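Cytosine deaminase (Klebsiella pneumoniae, PDB 4R85) probably catalyses the hydrolytic deamination of 5-methylcytosine and cytosine, releasing ammonia, at an iron(II) centre in an amidohydrolase barrel. Local coordinates at residues D60-A65 and L100-M105; R107-Q112 and N319-R324; R324-G329 and E382-Q387; H113-V118 and G203-V208. All blocks are in the same frame, centred on the assembly; numbering follows the deposited sequence.

Contact 1. Residues D60-A65 and L100-M105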
loop_
_atom_site.group_PDB
_atom_site.type_symbol
_atom_site.label_atom_id
_atom_site.label_comp_id
_atom_site.label_asym_id
_atom_site.label_seq_id
_atom_site.Cartn_x
_atom_site.Cartn_y
_atom_site.Cartn_z
ATOM N N ASP A 60 14.137 -1.708 -18.876
ATOM C CA ASP A 60 15.312 -0.984 -19.355
ATOM C C ASP A 60 15.744 0.100 -18.367
ATOM O O ASP A 60 16.934 0.382 -18.227
ATOM C CB ASP A 60 15.121 -0.426 -20.778
ATOM C CG ASP A 60 13.979 0.580 -20.887
ATOM O OD1 ASP A 60 14.016 1.384 -21.844
ATOM O OD2 ASP A 60 13.054 0.576 -20.041
ATOM N N ALA A 61 14.774 0.672 -17.658
ATOM C CA ALA A 61 15.043 1.790 -16.752
ATOM C C ALA A 61 15.165 1.369 -15.292
ATOM O O ALA A 61 15.505 2.179 -14.434
ATOM C CB ALA A 61 13.969 2.868 -16.898
ATOM N N THR A 62 14.909 0.098 -15.009
ATOM C CA THR A 62 14.889 -0.364 -13.622
ATOM C C THR A 62 16.235 -0.157 -12.900
ATOM O O THR A 62 17.305 -0.291 -13.499
ATOM C CB THR A 62 14.437 -1.843 -13.534
ATOM O OG1 THR A 62 14.177 -2.185 -12.170
ATOM C CG2 THR A 62 15.518 -2.761 -14.096
ATOM N N LEU A 63 16.166 0.205 -11.621
ATOM C CA LEU A 63 17.349 0.345 -10.765
ATOM C C LEU A 63 18.268 1.491 -11.197
ATOM O O LEU A 63 19.473 1.433 -10.968
ATOM C CB LEU A 63 18.147 -0.966 -10.685
ATOM C CG LEU A 63 17.337 -2.241 -10.447
ATOM C CD1 LEU A 63 18.241 -3.465 -10.335
ATOM C CD2 LEU A 63 16.485 -2.086 -9.194
ATOM N N THR A 64 17.707 2.517 -11.832
ATOM C CA THR A 64 18.511 3.670 -12.267
ATOM C C THR A 64 18.109 4.955 -11.546
ATOM O O THR A 64 18.557 6.040 -11.916
ATOM C CB THR A 64 18.416 3.930 -13.795
ATOM O OG1 THR A 64 17.084 4.320 -14.149
ATOM C CG2 THR A 64 18.820 2.700 -14.597
ATOM N N ALA A 65 17.262 4.830 -10.525
ATOM C CA ALA A 65 16.851 5.986 -9.722
ATOM C C ALA A 65 18.046 6.809 -9.214
ATOM O O ALA A 65 18.966 6.268 -8.588
ATOM C CB ALA A 65 15.990 5.535 -8.551
ATOM N N LEU A 100 18.230 -8.325 -15.076
ATOM C CA LEU A 100 18.302 -9.642 -14.457
ATOM C C LEU A 100 18.061 -9.582 -12.957
ATOM O O LEU A 100 17.384 -10.441 -12.408
ATOM C CB LEU A 100 19.639 -10.315 -14.765
ATOM C CG LEU A 100 19.740 -10.837 -16.198
ATOM C CD1 LEU A 100 21.112 -11.432 -16.429
ATOM C CD2 LEU A 100 18.635 -11.860 -16.481
ATOM N N LYS A 101 18.600 -8.559 -12.298
ATOM C CA LYS A 101 18.360 -8.377 -10.869
ATOM C C LYS A 101 16.878 -8.168 -10.556
ATOM O O LYS A 101 16.340 -8.727 -9.597
ATOM C CB LYS A 101 19.176 -7.203 -10.342
ATOM C CG LYS A 101 18.908 -6.877 -8.885
ATOM C CD LYS A 101 20.008 -5.990 -8.319
ATOM C CE LYS A 101 19.628 -5.431 -6.954
ATOM N NZ LYS A 101 20.767 -4.654 -6.373
ATOM N N THR A 102 16.216 -7.358 -11.370
ATOM C CA THR A 102 14.810 -7.045 -11.146
ATOM C C THR A 102 13.924 -8.250 -11.491
ATOM O O THR A 102 12.926 -8.523 -10.821
ATOM C CB THR A 102 14.413 -5.779 -11.928
ATOM O OG1 THR A 102 15.056 -4.649 -11.328
ATOM C CG2 THR A 102 12.908 -5.546 -11.884
ATOM N N ILE A 103 14.316 -8.990 -12.519
ATOM C CA ILE A 103 13.643 -10.241 -12.831
ATOM C C ILE A 103 13.754 -11.218 -11.648
ATOM O O ILE A 103 12.784 -11.905 -11.312
ATOM C CB ILE A 103 14.198 -10.859 -14.129
ATOM C CG1 ILE A 103 13.694 -10.057 -15.338
ATOM C CG2 ILE A 103 13.775 -12.315 -14.250
ATOM C CD1 ILE A 103 14.387 -10.407 -16.637
ATOM N N GLY A 104 14.926 -11.255 -11.012
ATOM C CA GLY A 104 15.119 -12.023 -9.791
ATOM C C GLY A 104 14.128 -11.663 -8.699
ATOM O O GLY A 104 13.558 -12.548 -8.054
ATOM N N MET A 105 13.906 -10.365 -8.500
ATOM C CA MET A 105 12.918 -9.893 -7.528
ATOM C C MET A 105 11.519 -10.361 -7.886
ATOM O O MET A 105 10.727 -10.690 -7.001
ATOM C CB MET A 105 12.871 -8.362 -7.472
ATOM C CG MET A 105 14.146 -7.653 -7.057
ATOM S SD MET A 105 13.772 -5.873 -6.988
ATOM C CE MET A 105 15.403 -5.217 -7.336
#

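Contact 2. Residues R107-Q112 and N319-R324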
loop_
_atom_site.group_PDB
_atom_site.type_symbol
_atom_site.label_atom_id
_atom_site.label_comp_id
_atom_site.label_asym_id
_atom_site.label_seq_id
_atom_site.Cartn_x
_atom_site.Cartn_y
_atom_site.Cartn_z
ATOM N N ARG A 107 10.675 -13.023 -9.714
ATOM C CA ARG A 107 10.692 -14.463 -9.463
ATOM C C ARG A 107 10.479 -14.752 -7.977
ATOM O O ARG A 107 9.718 -15.656 -7.613
ATOM C CB ARG A 107 12.025 -15.059 -9.939
ATOM C CG ARG A 107 12.228 -16.563 -9.666
ATOM C CD ARG A 107 12.921 -16.831 -8.331
ATOM N NE ARG A 107 13.987 -15.865 -8.044
ATOM C CZ ARG A 107 15.235 -15.974 -8.485
ATOM N NH1 ARG A 107 15.583 -17.006 -9.239
ATOM N NH2 ARG A 107 16.138 -15.051 -8.171
ATOM N N ASP A 108 11.165 -13.991 -7.123
ATOM C CA ASP A 108 11.036 -14.162 -5.679
ATOM C C ASP A 108 9.593 -14.002 -5.223
ATOM O O ASP A 108 9.187 -14.588 -4.220
ATOM C CB ASP A 108 11.914 -13.179 -4.912
ATOM C CG ASP A 108 13.391 -13.542 -4.967
ATOM O OD1 ASP A 108 13.725 -14.694 -5.346
ATOM O OD2 ASP A 108 14.218 -12.667 -4.616
ATOM N N PHE A 109 8.824 -13.207 -5.959
ATOM C CA PHE A 109 7.440 -12.956 -5.597
ATOM C C PHE A 109 6.411 -13.679 -6.484
ATOM O O PHE A 109 5.251 -13.270 -6.564
ATOM C CB PHE A 109 7.168 -11.451 -5.520
ATOM C CG PHE A 109 7.739 -10.812 -4.293
ATOM C CD1 PHE A 109 7.131 -10.995 -3.058
ATOM C CD2 PHE A 109 8.895 -10.038 -4.370
ATOM C CE1 PHE A 109 7.660 -10.411 -1.911
ATOM C CE2 PHE A 109 9.425 -9.445 -3.239
ATOM C CZ PHE A 109 8.803 -9.627 -2.004
ATOM N N GLY A 110 6.842 -14.760 -7.135
ATOM C CA GLY A 110 5.925 -15.642 -7.843
ATOM C C GLY A 110 5.532 -15.246 -9.255
ATOM O O GLY A 110 4.613 -15.826 -9.833
ATOM N N VAL A 111 6.220 -14.265 -9.823
ATOM C CA VAL A 111 5.902 -13.816 -11.174
ATOM C C VAL A 111 6.612 -14.671 -12.214
ATOM O O VAL A 111 7.834 -14.795 -12.175
ATOM C CB VAL A 111 6.318 -12.354 -11.391
ATOM C CG1 VAL A 111 6.091 -11.970 -12.840
ATOM C CG2 VAL A 111 5.527 -11.444 -10.456
ATOM N N GLN A 112 5.853 -15.252 -13.146
ATOM C CA GLN A 112 6.456 -16.053 -14.212
ATOM C C GLN A 112 6.158 -15.501 -15.610
ATOM O O GLN A 112 6.640 -16.026 -16.613
ATOM C CB GLN A 112 5.996 -17.506 -14.123
ATOM C CG GLN A 112 6.507 -18.272 -12.901
ATOM C CD GLN A 112 6.235 -19.763 -13.010
ATOM O OE1 GLN A 112 6.276 -20.328 -14.104
ATOM N NE2 GLN A 112 5.932 -20.404 -11.879
ATOM N N ASN A 319 9.695 -3.508 -5.179
ATOM C CA ASN A 319 10.419 -4.680 -4.687
ATOM C C ASN A 319 10.065 -5.978 -5.419
ATOM O O ASN A 319 10.562 -7.054 -5.069
ATOM C CB ASN A 319 10.224 -4.857 -3.173
ATOM C CG ASN A 319 8.763 -5.087 -2.787
ATOM O OD1 ASN A 319 7.920 -5.362 -3.634
ATOM N ND2 ASN A 319 8.462 -4.958 -1.499
ATOM N N GLY A 320 9.202 -5.867 -6.423
ATOM C CA GLY A 320 8.797 -7.021 -7.210
ATOM C C GLY A 320 7.479 -7.655 -6.782
ATOM O O GLY A 320 6.976 -8.557 -7.460
ATOM N N ASN A 321 6.913 -7.191 -5.668
ATOM C CA ASN A 321 5.731 -7.844 -5.072
ATOM C C ASN A 321 4.400 -7.283 -5.582
ATOM O O ASN A 321 3.962 -6.217 -5.150
ATOM C CB ASN A 321 5.786 -7.751 -3.543
ATOM C CG ASN A 321 4.642 -8.496 -2.860
ATOM O OD1 ASN A 321 3.968 -9.328 -3.469
ATOM N ND2 ASN A 321 4.433 -8.209 -1.582
ATOM N N ILE A 322 3.759 -8.010 -6.495
ATOM C CA ILE A 322 2.503 -7.549 -7.096
ATOM C C ILE A 322 1.341 -7.478 -6.088
ATOM O O ILE A 322 0.362 -6.746 -6.299
ATOM C CB ILE A 322 2.105 -8.421 -8.323
ATOM C CG1 ILE A 322 1.083 -7.690 -9.208
ATOM C CG2 ILE A 322 1.562 -9.768 -7.874
ATOM C CD1 ILE A 322 1.691 -6.981 -10.399
ATOM N N LEU A 323 1.444 -8.213 -4.983
ATOM C CA LEU A 323 0.389 -8.153 -3.962
ATOM C C LEU A 323 0.339 -6.779 -3.292
ATOM O O LEU A 323 -0.711 -6.351 -2.808
ATOM C CB LEU A 323 0.570 -9.248 -2.912
ATOM C CG LEU A 323 0.262 -10.667 -3.403
ATOM C CD1 LEU A 323 0.336 -11.666 -2.255
ATOM C CD2 LEU A 323 -1.103 -10.711 -4.085
ATOM N N ARG A 324 1.475 -6.089 -3.262
ATOM C CA ARG A 324 1.505 -4.751 -2.697
ATOM C C ARG A 324 0.724 -3.816 -3.622
ATOM O O ARG A 324 -0.016 -2.949 -3.160
ATOM C CB ARG A 324 2.957 -4.262 -2.526
ATOM C CG ARG A 324 3.098 -3.012 -1.663
ATOM C CD ARG A 324 4.567 -2.538 -1.561
ATOM N NE ARG A 324 5.113 -2.269 -2.888
ATOM C CZ ARG A 324 5.181 -1.067 -3.447
ATOM N NH1 ARG A 324 4.765 0.009 -2.787
ATOM N NH2 ARG A 324 5.670 -0.938 -4.675
HETATM O O HOH W 1 3.712 -12.019 -4.307
HETATM O O HOH W 2 4.802 -10.384 -7.420
#

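Contact 3. Residues R324-G329 and E382-Q387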
loop_
_atom_site.group_PDB
_atom_site.type_symbol
_atom_site.label_atom_id
_atom_site.label_comp_id
_atom_site.label_asym_id
_atom_site.label_seq_id
_atom_site.Cartn_x
_atom_site.Cartn_y
_atom_site.Cartn_z
ATOM N N ARG A 324 1.475 -6.089 -3.262
ATOM C CA ARG A 324 1.505 -4.751 -2.697
ATOM C C ARG A 324 0.724 -3.816 -3.622
ATOM O O ARG A 324 -0.016 -2.949 -3.160
ATOM C CB ARG A 324 2.957 -4.262 -2.526
ATOM C CG ARG A 324 3.098 -3.012 -1.663
ATOM C CD ARG A 324 4.567 -2.538 -1.561
ATOM N NE ARG A 324 5.113 -2.269 -2.888
ATOM C CZ ARG A 324 5.181 -1.067 -3.447
ATOM N NH1 ARG A 324 4.765 0.009 -2.787
ATOM N NH2 ARG A 324 5.670 -0.938 -4.675
ATOM N N ILE A 325 0.900 -4.006 -4.930
ATOM C CA ILE A 325 0.196 -3.223 -5.949
ATOM C C ILE A 325 -1.306 -3.476 -5.911
ATOM O O ILE A 325 -2.123 -2.545 -6.000
ATOM C CB ILE A 325 0.689 -3.591 -7.363
ATOM C CG1 ILE A 325 2.196 -3.385 -7.486
ATOM C CG2 ILE A 325 -0.071 -2.822 -8.439
ATOM C CD1 ILE A 325 2.761 -2.198 -6.755
ATOM N N LEU A 326 -1.667 -4.750 -5.795
ATOM C CA LEU A 326 -3.060 -5.130 -5.668
ATOM C C LEU A 326 -3.687 -4.414 -4.486
ATOM O O LEU A 326 -4.752 -3.835 -4.613
ATOM C CB LEU A 326 -3.194 -6.652 -5.514
ATOM C CG LEU A 326 -4.611 -7.192 -5.286
ATOM C CD1 LEU A 326 -5.516 -6.806 -6.447
ATOM C CD2 LEU A 326 -4.581 -8.715 -5.104
ATOM N N ASP A 327 -3.021 -4.451 -3.334
ATOM C CA ASP A 327 -3.522 -3.771 -2.143
ATOM C C ASP A 327 -3.797 -2.285 -2.441
ATOM O O ASP A 327 -4.896 -1.762 -2.177
ATOM C CB ASP A 327 -2.492 -3.908 -1.022
ATOM C CG ASP A 327 -2.998 -3.411 0.317
ATOM O OD1 ASP A 327 -2.247 -2.669 0.993
ATOM O OD2 ASP A 327 -4.124 -3.785 0.713
ATOM N N ALA A 328 -2.800 -1.623 -3.020
ATOM C CA ALA A 328 -2.898 -0.209 -3.366
ATOM C C ALA A 328 -4.075 0.054 -4.294
ATOM O O ALA A 328 -4.851 0.984 -4.085
ATOM C CB ALA A 328 -1.603 0.254 -4.031
ATOM N N GLY A 329 -4.189 -0.777 -5.321
ATOM C CA GLY A 329 -5.231 -0.628 -6.314
ATOM C C GLY A 329 -6.610 -0.757 -5.712
ATOM O O GLY A 329 -7.489 0.049 -5.994
ATOM N N GLU A 382 -7.732 -13.355 2.253
ATOM C CA GLU A 382 -6.598 -13.533 3.152
ATOM C C GLU A 382 -5.271 -13.255 2.451
ATOM O O GLU A 382 -4.346 -12.723 3.060
ATOM C CB GLU A 382 -6.623 -14.932 3.774
ATOM C CG GLU A 382 -7.742 -15.085 4.788
ATOM C CD GLU A 382 -7.535 -14.177 5.997
ATOM O OE1 GLU A 382 -6.397 -14.118 6.505
ATOM O OE2 GLU A 382 -8.499 -13.518 6.435
ATOM N N ALA A 383 -5.186 -13.603 1.171
ATOM C CA ALA A 383 -3.966 -13.354 0.407
ATOM C C ALA A 383 -3.603 -11.870 0.418
ATOM O O ALA A 383 -2.459 -11.512 0.715
ATOM C CB ALA A 383 -4.103 -13.875 -1.028
ATOM N N VAL A 384 -4.573 -11.003 0.135
ATOM C CA VAL A 384 -4.291 -9.565 0.096
ATOM C C VAL A 384 -4.191 -8.952 1.499
ATOM O O VAL A 384 -3.369 -8.057 1.745
ATOM C CB VAL A 384 -5.277 -8.770 -0.823
ATOM C CG1 VAL A 384 -6.646 -8.608 -0.187
ATOM C CG2 VAL A 384 -4.684 -7.383 -1.165
ATOM N N ARG A 385 -4.999 -9.452 2.428
ATOM C CA ARG A 385 -4.987 -8.906 3.779
ATOM C C ARG A 385 -3.662 -9.179 4.465
ATOM O O ARG A 385 -3.130 -8.307 5.155
ATOM C CB ARG A 385 -6.106 -9.479 4.645
ATOM C CG ARG A 385 -6.202 -8.767 5.989
ATOM C CD ARG A 385 -7.235 -9.397 6.913
ATOM N NE ARG A 385 -6.840 -10.732 7.354
ATOM C CZ ARG A 385 -5.986 -10.985 8.348
ATOM N NH1 ARG A 385 -5.695 -12.243 8.672
ATOM N NH2 ARG A 385 -5.418 -9.989 9.020
ATOM N N ARG A 386 -3.155 -10.398 4.288
ATOM C CA ARG A 386 -1.918 -10.817 4.940
ATOM C C ARG A 386 -0.667 -10.574 4.097
ATOM O O ARG A 386 0.439 -10.788 4.581
ATOM C CB ARG A 386 -1.987 -12.295 5.317
ATOM C CG ARG A 386 -3.175 -12.633 6.201
ATOM C CD ARG A 386 -2.828 -13.702 7.216
ATOM N NE ARG A 386 -3.100 -15.051 6.739
ATOM C CZ ARG A 386 -2.163 -15.958 6.473
ATOM N NH1 ARG A 386 -2.513 -17.170 6.053
ATOM N NH2 ARG A 386 -0.877 -15.662 6.629
ATOM N N GLN A 387 -0.851 -10.141 2.849
ATOM C CA GLN A 387 0.240 -10.064 1.878
ATOM C C GLN A 387 0.963 -11.406 1.839
ATOM O O GLN A 387 2.172 -11.483 2.078
ATOM C CB GLN A 387 1.197 -8.922 2.231
ATOM C CG GLN A 387 0.560 -7.539 2.116
ATOM C CD GLN A 387 0.359 -7.124 0.672
ATOM O OE1 GLN A 387 1.314 -6.768 -0.017
ATOM N NE2 GLN A 387 -0.883 -7.190 0.197
HETATM O O HOH W 3 -3.753 -5.350 2.858
#

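Contact 4. Residues H113-V118 and G203-V208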
loop_
_atom_site.group_PDB
_atom_site.type_symbol
_atom_site.label_atom_id
_atom_site.label_comp_id
_atom_site.label_asym_id
_atom_site.label_seq_id
_atom_site.Cartn_x
_atom_site.Cartn_y
_atom_site.Cartn_z
ATOM N N HIS A 113 5.330 -14.468 -15.662
ATOM C CA HIS A 113 4.968 -13.824 -16.916
ATOM C C HIS A 113 5.174 -12.321 -16.798
ATOM O O HIS A 113 4.678 -11.680 -15.870
ATOM C CB HIS A 113 3.524 -14.156 -17.290
ATOM C CG HIS A 113 3.305 -15.613 -17.538
ATOM N ND1 HIS A 113 3.658 -16.224 -18.721
ATOM C CD2 HIS A 113 2.807 -16.588 -16.741
ATOM C CE1 HIS A 113 3.369 -17.512 -18.652
ATOM N NE2 HIS A 113 2.854 -17.760 -17.460
ATOM N N VAL A 114 5.937 -11.764 -17.733
ATOM C CA VAL A 114 6.321 -10.366 -17.661
ATOM C C VAL A 114 6.222 -9.718 -19.033
ATOM O O VAL A 114 6.668 -10.286 -20.020
ATOM C CB VAL A 114 7.784 -10.227 -17.179
ATOM C CG1 VAL A 114 8.229 -8.748 -17.176
ATOM C CG2 VAL A 114 7.970 -10.851 -15.806
ATOM N N ARG A 115 5.642 -8.527 -19.093
ATOM C CA ARG A 115 5.701 -7.733 -20.312
ATOM C C ARG A 115 6.470 -6.452 -20.006
ATOM O O ARG A 115 6.048 -5.657 -19.163
ATOM C CB ARG A 115 4.297 -7.420 -20.834
ATOM C CG ARG A 115 4.288 -6.463 -22.027
ATOM C CD ARG A 115 2.859 -6.180 -22.494
ATOM N NE ARG A 115 2.317 -7.286 -23.284
ATOM C CZ ARG A 115 1.094 -7.286 -23.794
ATOM N NH1 ARG A 115 0.298 -6.246 -23.570
ATOM N NH2 ARG A 115 0.664 -8.322 -24.512
ATOM N N THR A 116 7.613 -6.266 -20.664
ATOM C CA THR A 116 8.420 -5.084 -20.399
ATOM C C THR A 116 8.314 -4.120 -21.558
ATOM O O THR A 116 8.308 -4.533 -22.715
ATOM C CB THR A 116 9.917 -5.409 -20.139
ATOM O OG1 THR A 116 10.607 -4.204 -19.785
ATOM C CG2 THR A 116 10.585 -6.004 -21.373
ATOM N N HIS A 117 8.196 -2.836 -21.242
ATOM C CA HIS A 117 8.355 -1.801 -22.249
ATOM C C HIS A 117 9.841 -1.454 -22.336
ATOM O O HIS A 117 10.547 -1.479 -21.325
ATOM C CB HIS A 117 7.500 -0.573 -21.898
ATOM C CG HIS A 117 6.032 -0.866 -21.907
ATOM N ND1 HIS A 117 5.192 -0.432 -22.909
ATOM C CD2 HIS A 117 5.271 -1.612 -21.072
ATOM C CE1 HIS A 117 3.969 -0.882 -22.679
ATOM N NE2 HIS A 117 3.991 -1.600 -21.571
ATOM N N VAL A 118 10.323 -1.185 -23.548
ATOM C CA VAL A 118 11.704 -0.762 -23.753
ATOM C C VAL A 118 11.708 0.486 -24.616
ATOM O O VAL A 118 11.106 0.496 -25.681
ATOM C CB VAL A 118 12.535 -1.832 -24.486
ATOM C CG1 VAL A 118 14.009 -1.388 -24.583
ATOM C CG2 VAL A 118 12.413 -3.158 -23.784
ATOM N N GLY A 203 1.949 -8.358 -37.686
ATOM C CA GLY A 203 1.210 -9.310 -36.864
ATOM C C GLY A 203 1.625 -9.336 -35.402
ATOM O O GLY A 203 1.850 -10.405 -34.831
ATOM N N ARG A 204 1.710 -8.159 -34.788
ATOM C CA ARG A 204 2.147 -8.057 -33.402
ATOM C C ARG A 204 1.022 -7.592 -32.495
ATOM O O ARG A 204 -0.006 -7.095 -32.961
ATOM C CB ARG A 204 3.338 -7.095 -33.285
ATOM C CG ARG A 204 4.486 -7.418 -34.237
ATOM C CD ARG A 204 5.212 -8.707 -33.869
ATOM N NE ARG A 204 5.973 -9.217 -35.006
ATOM C CZ ARG A 204 7.269 -9.003 -35.209
ATOM N NH1 ARG A 204 7.859 -9.503 -36.283
ATOM N NH2 ARG A 204 7.981 -8.295 -34.343
ATOM N N LEU A 205 1.225 -7.761 -31.194
ATOM C CA LEU A 205 0.302 -7.247 -30.196
ATOM C C LEU A 205 0.517 -5.742 -30.055
ATOM O O LEU A 205 1.473 -5.196 -30.604
ATOM C CB LEU A 205 0.531 -7.941 -28.850
ATOM C CG LEU A 205 0.428 -9.471 -28.858
ATOM C CD1 LEU A 205 0.516 -10.024 -27.435
ATOM C CD2 LEU A 205 -0.878 -9.903 -29.513
ATOM N N VAL A 206 -0.376 -5.081 -29.326
ATOM C CA VAL A 206 -0.293 -3.636 -29.104
ATOM C C VAL A 206 -0.474 -3.328 -27.624
ATOM O O VAL A 206 -1.378 -3.862 -26.988
ATOM C CB VAL A 206 -1.403 -2.901 -29.889
ATOM C CG1 VAL A 206 -1.492 -1.427 -29.484
ATOM C CG2 VAL A 206 -1.159 -3.031 -31.377
ATOM N N ASP A 207 0.390 -2.483 -27.070
ATOM C CA ASP A 207 0.216 -2.007 -25.696
ATOM C C ASP A 207 0.712 -0.569 -25.598
ATOM O O ASP A 207 1.914 -0.327 -25.631
ATOM C CB ASP A 207 0.989 -2.879 -24.713
ATOM C CG ASP A 207 0.566 -2.657 -23.273
ATOM O OD1 ASP A 207 0.547 -3.646 -22.500
ATOM O OD2 ASP A 207 0.246 -1.507 -22.905
ATOM N N VAL A 208 -0.221 0.369 -25.458
ATOM C CA VAL A 208 0.069 1.789 -25.608
ATOM C C VAL A 208 -0.051 2.538 -24.281
ATOM O O VAL A 208 -1.016 2.338 -23.537
ATOM C CB VAL A 208 -0.908 2.418 -26.635
ATOM C CG1 VAL A 208 -0.798 3.933 -26.638
ATOM C CG2 VAL A 208 -0.653 1.854 -28.031
HETATM O O HOH W 4 -1.695 -6.381 -25.785
HETATM O O HOH W 5 3.967 1.543 -24.723
HETATM O O HOH W 6 2.203 -3.208 -20.526
#

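Contact 1. Residues D60-A65 and L100-M105
Thr-62 and Thr-102 provide the polar part of this contact, their side chains reaching tip to tip between a loop and helix 92-108. Thr-62 OG1 and Thr-102 OG1 lie 2.7 Å apart, a hydrogen-bonding distance. The proton of Thr-102 could instead go to the carbonyl O of Arg-98 one helical turn back. OG1 of Thr-62 stands anti to its own backbone N (chi1 -169°), which directs it at the helix; it is also hydrogen-bonded to Ile-310 O, so this buried oxygen has partners in two parts of the chain.

The apolar part is built on Leu-63. Its forked end slides past Thr-102, whose OG1 nestles against CG of Leu-63 at 3.4 Å, with both methyls almost as near. The two methyls then part company. CD1 lies beside the extended chain of Lys-101, closest to CD of that lysine at 3.7 Å, whereas CD2 meets the terminal methyl CE of Met-105 at 3.8 Å, tip to tip.

Backbone geometry presents both loop residues to the helix. Ala-61 to Thr-64 form a type II turn with Leu-63 at its third position, where phi is positive (66°). The turn's own backbone bond is weak, but Thr-64 OG1 donates to Ala-61 O at 2.7 Å. Arg-98 NH1 adds bonds to the carbonyls of Asp-60 and Thr-62.

The loop follows strand 47-57, and metal ligands His-56 and His-58 lie just before it: this is the loop after the first barrel strand of the amidohydrolase fold, packed on a helix of the barrel wall.

Contact 2. Residues R107-Q112 and N319-R324
Phe-109 and Asn-321 form a stack of aromatic ring on side-chain amide, without a direct hydrogen bond, in a largely buried contact where the turn between helix 92-108 and strand 111-119 meets the start of helix 322-332. CB of Asn-321 sits over the centre of the Phe-109 ring, 3.5 Å from the centroid, a CH-pi contact. The amide plane lies only 9° from that of the ring, and its CG comes over ring atom CD1 at 3.5 Å. With CG of Asn-321 anti to the backbone N (chi1 -176°), the amide spreads over the CD1-CE1 side of the ring. Toward CE2 the ring instead approaches a backbone carbonyl, Asn-319 O, at 3.2 Å.

Two waters bridge the segments. Both donate to Phe-109 O; one links it to the side chain of Asn-321 by donating to OD1 (2.8 Å), while the other joins backbone to backbone, donating to Gly-320 O and accepting from Ile-322 N.

Each segment is shaped by a helix end. Gly-110, at positive phi, closes helix 92-108 in a Schellman motif. Asn-319 OD1 accepts from Asn-321 N at 2.9 Å in an Asx turn, and Asn-321 OD1 takes Leu-323 N at 3.1 Å from above its carbonyl plane. Nearby, Asp-108 OD1 is hydrogen-bonded to Tyr-410 OH of the second subunit. The arrangement is thus a helix C-terminus with its Schellman turn, stacked on the Asn N-cap of another helix.

Contact 3. Residues R324-G329 and E382-Q387
Val-384 sets one branch against the backbone of Asp-327. Its CG2, anti to the backbone N of the valine, comes 3.9 Å from Asp-327 CA, with CB and OD2 of that aspartate slightly farther off. The same methyl meets Leu-326 CG at 4.1 Å, the valine and leucine side chains crossing at about a right angle. Both contacts use one CG2, so the valine sits against a single turn of helix 322-332.

Gln-387 follows as the first residue beyond helix 380-386, at positive phi. Its chain bends at chi2 (-73°) and curls back over the helix end: NE2 donates to Val-384 O at 3.1 Å, nearly straight (171°), in the amide plane and on a lone pair of the carbonyl. The other NE2 proton can serve Leu-323 O, with which NE2 is also hydrogen-bonded. The bond to Val-384 thereby fixes the amide beside helix 322-332, with NE2 3.9 Å from Asp-327 CB. OE1 faces Arg-324 N at 3.3 Å, but the angle is too poor for a hydrogen bond.

In the fold, helix 322-332 comes after the last strand of the barrel, 303-305, whereas helix 380-386 connects strands 372-375 and 390-395, which extend the sheet beyond strand 47-57.

Asp-327 divides its carboxylate between two tasks. OD2 receives a water at 2.7 Å that also donates to Val-384 O, so Val-384 O takes this water as well as the glutamine NE2 and, weakly, the glutamine backbone N. OD1 forms a salt bridge with Arg-324 NH1 of the second subunit, and the reciprocal pair, Arg-324 here with Asp-327 there, completes a two-fold exchange across the dimer interface.

Contact 4. Residues H113-V118 and G203-V208
Arg-115 reaches across the barrel interior to Asp-207, and its side chain can be followed outward from the strand. CB points toward strand 205-209, CG is anti to the backbone N, and the chain runs straight to CD, which passes Asp-207 OD1 at 3.4 Å. There a bend at chi3 (-78°) turns NE off the straight line. NH1 forms a salt bridge to OD1 of Asp-207 at 2.8 Å (151° at the hydrogen). The carboxylate oxygen lies in the guanidinium plane but is met on its anti side, and the two planes stand 79° apart, so one N-H rather than a paired fork makes the bond. NH1 also gives to a water, 3.0 Å away, that reaches Val-206 O. NH2 ends against Leu-205 CD1 at 3.4 Å and is hydrogen-bonded to Gln-145 OE1.

Asp-207 is held from further sides. OD2 is hydrogen-bonded to Ser-240 OG, and a water 2.6 Å from OD1 lies as close to NE2 of His-117. The edge of that imidazole also faces the aspartate backbone, CE1 3.6 Å from Asp-207 O.

His-117 itself packs against the rings of metal ligands His-56, His-58 and His-209. A salt bridge and bridging waters thus link it to residues farther inside the barrel, on inward-facing positions of two non-adjacent strands of the amidohydrolase TIM barrel.

In the fold
Along the chain, contact 1 closes first, contact 4 is nested within the loop closed by contact 2, and contact 3 comes last. Helix 92-108 serves contacts 1 and 2, centres about 13 Å apart, which touch where Met-105 meets Asn-319 and Gly-320. Strand 111-119 leads from contact 2 into contact 4, which touches contact 1 where Asp-60 meets His-117 and Val-118. Contacts 2 and 3 share helix 322-332 and Arg-324, centres about 12 Å apart; contacts 3 and 4 are farthest apart, about 25 Å between centres. Contact 4 thus lies nearest the iron, contacts 2 and 3 reach the second subunit, and contact 1 joins the loop after the first strand to the barrel wall.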